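Local coordinates for protein N-acetylglucosamine-6-phosphate deacetylase (PDB 1O12) that probably removes the acetyl group from N-acetylglucosamine 6-phosphate, as a metal-dependent amidohydrolase that binds one divalent metal ion per subunit, at residues Ile239-Gly242 with Val243-Ser246; Lys312-Arg315 with Lys316-Cys320. One frame throughout, in Å; residues are numbered along the deposited sequence.

Contact 1: residues Ile239-Gly242 with Val243-Ser246; sequences ICDG and VHLS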
loop_
_atom_site.group_PDB
_atom_site.type_symbol
_atom_site.label_atom_id
_atom_site.label_comp_id
_atom_site.label_asym_id
_atom_site.label_seq_id
_atom_site.Cartn_x
_atom_site.Cartn_y
_atom_site.Cartn_z
ATOM N N ILE A 239 13.947 -7.666 3.499
ATOM C CA ILE A 239 14.619 -8.839 4.053
ATOM C C ILE A 239 13.612 -9.991 4.007
ATOM O O ILE A 239 12.703 -10.026 4.829
ATOM C CB ILE A 239 15.053 -8.597 5.512
ATOM C CG1 ILE A 239 16.068 -7.456 5.572
ATOM C CG2 ILE A 239 15.631 -9.891 6.115
ATOM C CD1 ILE A 239 16.223 -6.857 6.961
ATOM N N CYS A 240 13.758 -10.928 3.066
ATOM C CA CYS A 240 12.797 -12.017 2.953
ATOM C C CYS A 240 13.017 -13.264 3.765
ATOM O O CYS A 240 13.110 -14.354 3.214
ATOM C CB CYS A 240 12.632 -12.422 1.511
ATOM S SG CYS A 240 11.891 -11.124 0.619
ATOM N N ASP A 241 13.040 -13.097 5.076
ATOM C CA ASP A 241 13.269 -14.192 5.984
ATOM C C ASP A 241 12.006 -14.655 6.684
ATOM O O ASP A 241 12.057 -15.551 7.521
ATOM C CB ASP A 241 14.312 -13.799 7.030
ATOM C CG ASP A 241 13.920 -12.570 7.814
ATOM O OD1 ASP A 241 14.748 -12.144 8.648
ATOM O OD2 ASP A 241 12.810 -12.026 7.614
ATOM N N GLY A 242 10.883 -14.039 6.344
ATOM C CA GLY A 242 9.617 -14.419 6.954
ATOM C C GLY A 242 9.396 -13.820 8.327
ATOM O O GLY A 242 8.304 -13.940 8.884
ATOM N N VAL A 243 10.430 -13.176 8.866
ATOM C CA VAL A 243 10.353 -12.543 10.172
ATOM C C VAL A 243 10.335 -11.004 10.084
ATOM O O VAL A 243 9.463 -10.369 10.682
ATOM C CB VAL A 243 11.528 -13.016 11.043
ATOM C CG1 VAL A 243 11.389 -12.480 12.463
ATOM C CG2 VAL A 243 11.566 -14.547 11.026
ATOM N N HIS A 244 11.297 -10.402 9.368
ATOM C CA HIS A 244 11.317 -8.940 9.212
ATOM C C HIS A 244 10.036 -8.468 8.516
ATOM O O HIS A 244 9.588 -7.337 8.721
ATOM C CB HIS A 244 12.547 -8.489 8.440
ATOM C CG HIS A 244 13.805 -8.534 9.251
ATOM N ND1 HIS A 244 14.431 -9.717 9.586
ATOM C CD2 HIS A 244 14.502 -7.551 9.864
ATOM C CE1 HIS A 244 15.455 -9.460 10.374
ATOM N NE2 HIS A 244 15.520 -8.154 10.559
ATOM N N LEU A 245 9.465 -9.338 7.689
ATOM C CA LEU A 245 8.181 -9.099 7.024
ATOM C C LEU A 245 7.493 -10.457 6.951
ATOM O O LEU A 245 8.156 -11.494 6.781
ATOM C CB LEU A 245 8.321 -8.626 5.587
ATOM C CG LEU A 245 8.930 -7.303 5.189
ATOM C CD1 LEU A 245 10.427 -7.370 5.358
ATOM C CD2 LEU A 245 8.568 -7.059 3.709
ATOM N N SER A 246 6.175 -10.476 7.067
ATOM C CA SER A 246 5.492 -11.752 6.949
ATOM C C SER A 246 5.308 -11.993 5.459
ATOM O O SER A 246 5.440 -11.070 4.640
ATOM C CB SER A 246 4.124 -11.702 7.631
ATOM O OG SER A 246 3.261 -10.750 7.019
#

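Contact 2: residues Lys312-Arg315 with Lys316-Cys320; sequences KNFR and KFTGC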
loop_
_atom_site.group_PDB
_atom_site.type_symbol
_atom_site.label_atom_id
_atom_site.label_comp_id
_atom_site.label_asym_id
_atom_site.label_seq_id
_atom_site.Cartn_x
_atom_site.Cartn_y
_atom_site.Cartn_z
ATOM N N LYS A 312 14.818 -17.752 -2.930
ATOM C CA LYS A 312 13.817 -18.800 -2.919
ATOM C C LYS A 312 12.580 -18.287 -2.202
ATOM O O LYS A 312 11.453 -18.465 -2.689
ATOM C CB LYS A 312 14.330 -20.050 -2.208
ATOM C CG LYS A 312 15.442 -20.806 -2.927
ATOM C CD LYS A 312 15.561 -22.236 -2.388
ATOM C CE LYS A 312 16.933 -22.855 -2.632
ATOM N NZ LYS A 312 18.007 -22.282 -1.729
ATOM N N ASN A 313 12.796 -17.642 -1.054
ATOM C CA ASN A 313 11.692 -17.149 -0.254
ATOM C C ASN A 313 10.853 -16.193 -1.047
ATOM O O ASN A 313 9.640 -16.380 -1.172
ATOM C CB ASN A 313 12.170 -16.449 1.041
ATOM C CG ASN A 313 12.621 -17.427 2.125
ATOM O OD1 ASN A 313 12.302 -18.615 2.092
ATOM N ND2 ASN A 313 13.356 -16.922 3.099
ATOM N N PHE A 314 11.500 -15.170 -1.597
ATOM C CA PHE A 314 10.799 -14.161 -2.365
ATOM C C PHE A 314 9.983 -14.792 -3.449
ATOM O O PHE A 314 8.820 -14.445 -3.643
ATOM C CB PHE A 314 11.762 -13.173 -3.001
ATOM C CG PHE A 314 11.068 -12.020 -3.637
ATOM C CD1 PHE A 314 10.684 -12.075 -4.978
ATOM C CD2 PHE A 314 10.744 -10.891 -2.877
ATOM C CE1 PHE A 314 9.988 -11.018 -5.567
ATOM C CE2 PHE A 314 10.053 -9.828 -3.435
ATOM C CZ PHE A 314 9.673 -9.888 -4.788
ATOM N N ARG A 315 10.605 -15.721 -4.164
ATOM C CA ARG A 315 9.931 -16.416 -5.236
ATOM C C ARG A 315 8.696 -17.164 -4.741
ATOM O O ARG A 315 7.672 -17.190 -5.413
ATOM C CB ARG A 315 10.870 -17.411 -5.896
ATOM C CG ARG A 315 10.209 -18.123 -7.058
ATOM C CD ARG A 315 10.877 -19.433 -7.342
ATOM N NE ARG A 315 10.686 -19.810 -8.730
ATOM C CZ ARG A 315 11.062 -20.971 -9.259
ATOM N NH1 ARG A 315 11.655 -21.882 -8.499
ATOM N NH2 ARG A 315 10.853 -21.217 -10.558
ATOM N N LYS A 316 8.790 -17.775 -3.563
ATOM C CA LYS A 316 7.670 -18.531 -3.036
ATOM C C LYS A 316 6.569 -17.626 -2.499
ATOM O O LYS A 316 5.385 -17.897 -2.693
ATOM C CB LYS A 316 8.151 -19.454 -1.923
ATOM C CG LYS A 316 7.056 -20.291 -1.268
ATOM C CD LYS A 316 7.543 -20.796 0.085
ATOM C CE LYS A 316 9.018 -21.277 0.008
ATOM N NZ LYS A 316 9.950 -20.610 1.005
ATOM N N PHE A 317 6.962 -16.557 -1.814
ATOM C CA PHE A 317 5.990 -15.643 -1.250
ATOM C C PHE A 317 5.133 -14.977 -2.317
ATOM O O PHE A 317 3.917 -14.851 -2.155
ATOM C CB PHE A 317 6.697 -14.561 -0.422
ATOM C CG PHE A 317 7.368 -15.079 0.829
ATOM C CD1 PHE A 317 8.262 -14.280 1.522
ATOM C CD2 PHE A 317 7.078 -16.356 1.330
ATOM C CE1 PHE A 317 8.870 -14.737 2.713
ATOM C CE2 PHE A 317 7.668 -16.829 2.503
ATOM C CZ PHE A 317 8.569 -16.015 3.204
ATOM N N THR A 318 5.761 -14.595 -3.426
ATOM C CA THR A 318 5.069 -13.872 -4.473
ATOM C C THR A 318 4.614 -14.652 -5.691
ATOM O O THR A 318 3.662 -14.261 -6.354
ATOM C CB THR A 318 5.940 -12.695 -5.002
ATOM O OG1 THR A 318 6.983 -13.205 -5.851
ATOM C CG2 THR A 318 6.560 -11.918 -3.847
ATOM N N GLY A 319 5.297 -15.739 -6.012
ATOM C CA GLY A 319 4.927 -16.477 -7.197
ATOM C C GLY A 319 5.389 -15.724 -8.432
ATOM O O GLY A 319 4.871 -15.955 -9.527
ATOM N N CYS A 320 6.362 -14.830 -8.286
ATOM C CA CYS A 320 6.853 -14.064 -9.442
ATOM C C CYS A 320 7.655 -14.948 -10.393
ATOM O O CYS A 320 7.962 -16.100 -10.089
ATOM C CB CYS A 320 7.747 -12.916 -8.983
ATOM S SG CYS A 320 9.319 -13.544 -8.326
#

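Contact 1: residues Ile239-Gly242 with Val243-Ser246
Asp241 OD2 takes two backbone N-H groups at once, from Val243 N at 2.9 Å and from His244 N at 2.8 Å, the former closing an Asx turn in the loop between strand 235-239 and helix 247-257. The two donors come from different directions: His244 N lies on the syn side and close to the carboxylate plane, whereas Val243 N stands 60° out of that plane. The other oxygen, OD1, is also bonded: its syn lone pair meets His244 ND1 at 2.6 Å, which makes a His-carboxylate pair with the acceptor tilted slightly from the imidazole plane. The aspartate folds over its own turn because chi1 of 57° sets CG between the backbone N and the carbonyl carbon, from where the short side chain reaches forward to the next residues. Gly242 continues the bend with a positive phi (80°), a conformation that costs glycine little. Ile239 closes one face of the imidazole: its CD1 sits over the ring in a CH-pi contact, 3.8 Å from the centroid and 3.4 Å from CD2 of His244, and its CG2 lies 3.7 Å from ND1 of His244. Leu245 CD1 lies 3.5 Å from Ile239 O. Val243 packs on Arg220 of the second subunit, and Ser246 OG is hydrogen-bonded to the backbone O of that residue; Ser246 caps helix 247-257. With ND1 bonded to the carboxylate and a methyl over one face, the imidazole of His244, a predicted substrate-binding residue, is restricted in rotation and keeps a fixed attitude beside the site.

Contact 2: residues Lys312-Arg315 with Lys316-Cys320
Residues 312-318 form the last turns of helix 307-318, and the i to i+4 bonds run on to its end: Lys316 N to Lys312 O, Phe317 N to Asn313 O at 2.8 Å, Thr318 N to Phe314 O, and Gly319 N to Arg315 O. Gly319 then leaves helical geometry with a phi of 75°, which glycine adopts without strain. Asn313 O also lies under one face of the Phe317 ring, 3.3 Å from its CG, while CE1 of Phe317 is 4.1 Å from Asn313 CB. Phe314 O takes two donors from opposite faces of its carbonyl plane, Thr318 N and Thr318 OG1, the latter at 3.1 Å. Thr318 is placed for this by a chi1 of 76°, which tucks OG1 back toward the preceding turn and sets CG2 over one face of the Phe314 ring, 4.0 Å from the centroid. The same hydroxyl accepts Cys320 N at 3.0 Å, so a small beta-branched residue serves both polar and apolar neighbours. Cys320 SG rests at the ring's edge, 3.8 Å from Phe314 CE1, as a sulfur-aromatic contact. Phe314 itself packs on strand 262-265 and on Leu325 of helix 322-336, while Thr318 and Cys320 touch Tyr254 of helix 247-257. The result is a helix C-terminus ended by a positive-phi glycine and an ST turn, on an outer helix of the amidohydrolase TIM-barrel fold.

Contact 1 is the turn between strand 235-239 and helix 247-257, and contact 2 is the end of helix 307-318, which packs against it; their centres lie 12 Å apart. Asn313 ND2 joins them by a probable hydrogen bond of 2.6 Å to Cys240 O, and Phe314 CD2 packs on Cys240 SG at 3.7 Å. Phe317 CZ approaches Gly242 CA. Contact 1 faces the active site: the Ile239 side chain is about 3 Å from that of Asp267, the predicted proton donor/acceptor, and about 7 Å from the bound iron ion. Contact 2 stands farther back, its Phe317 side chain about 9 Å from that of His244.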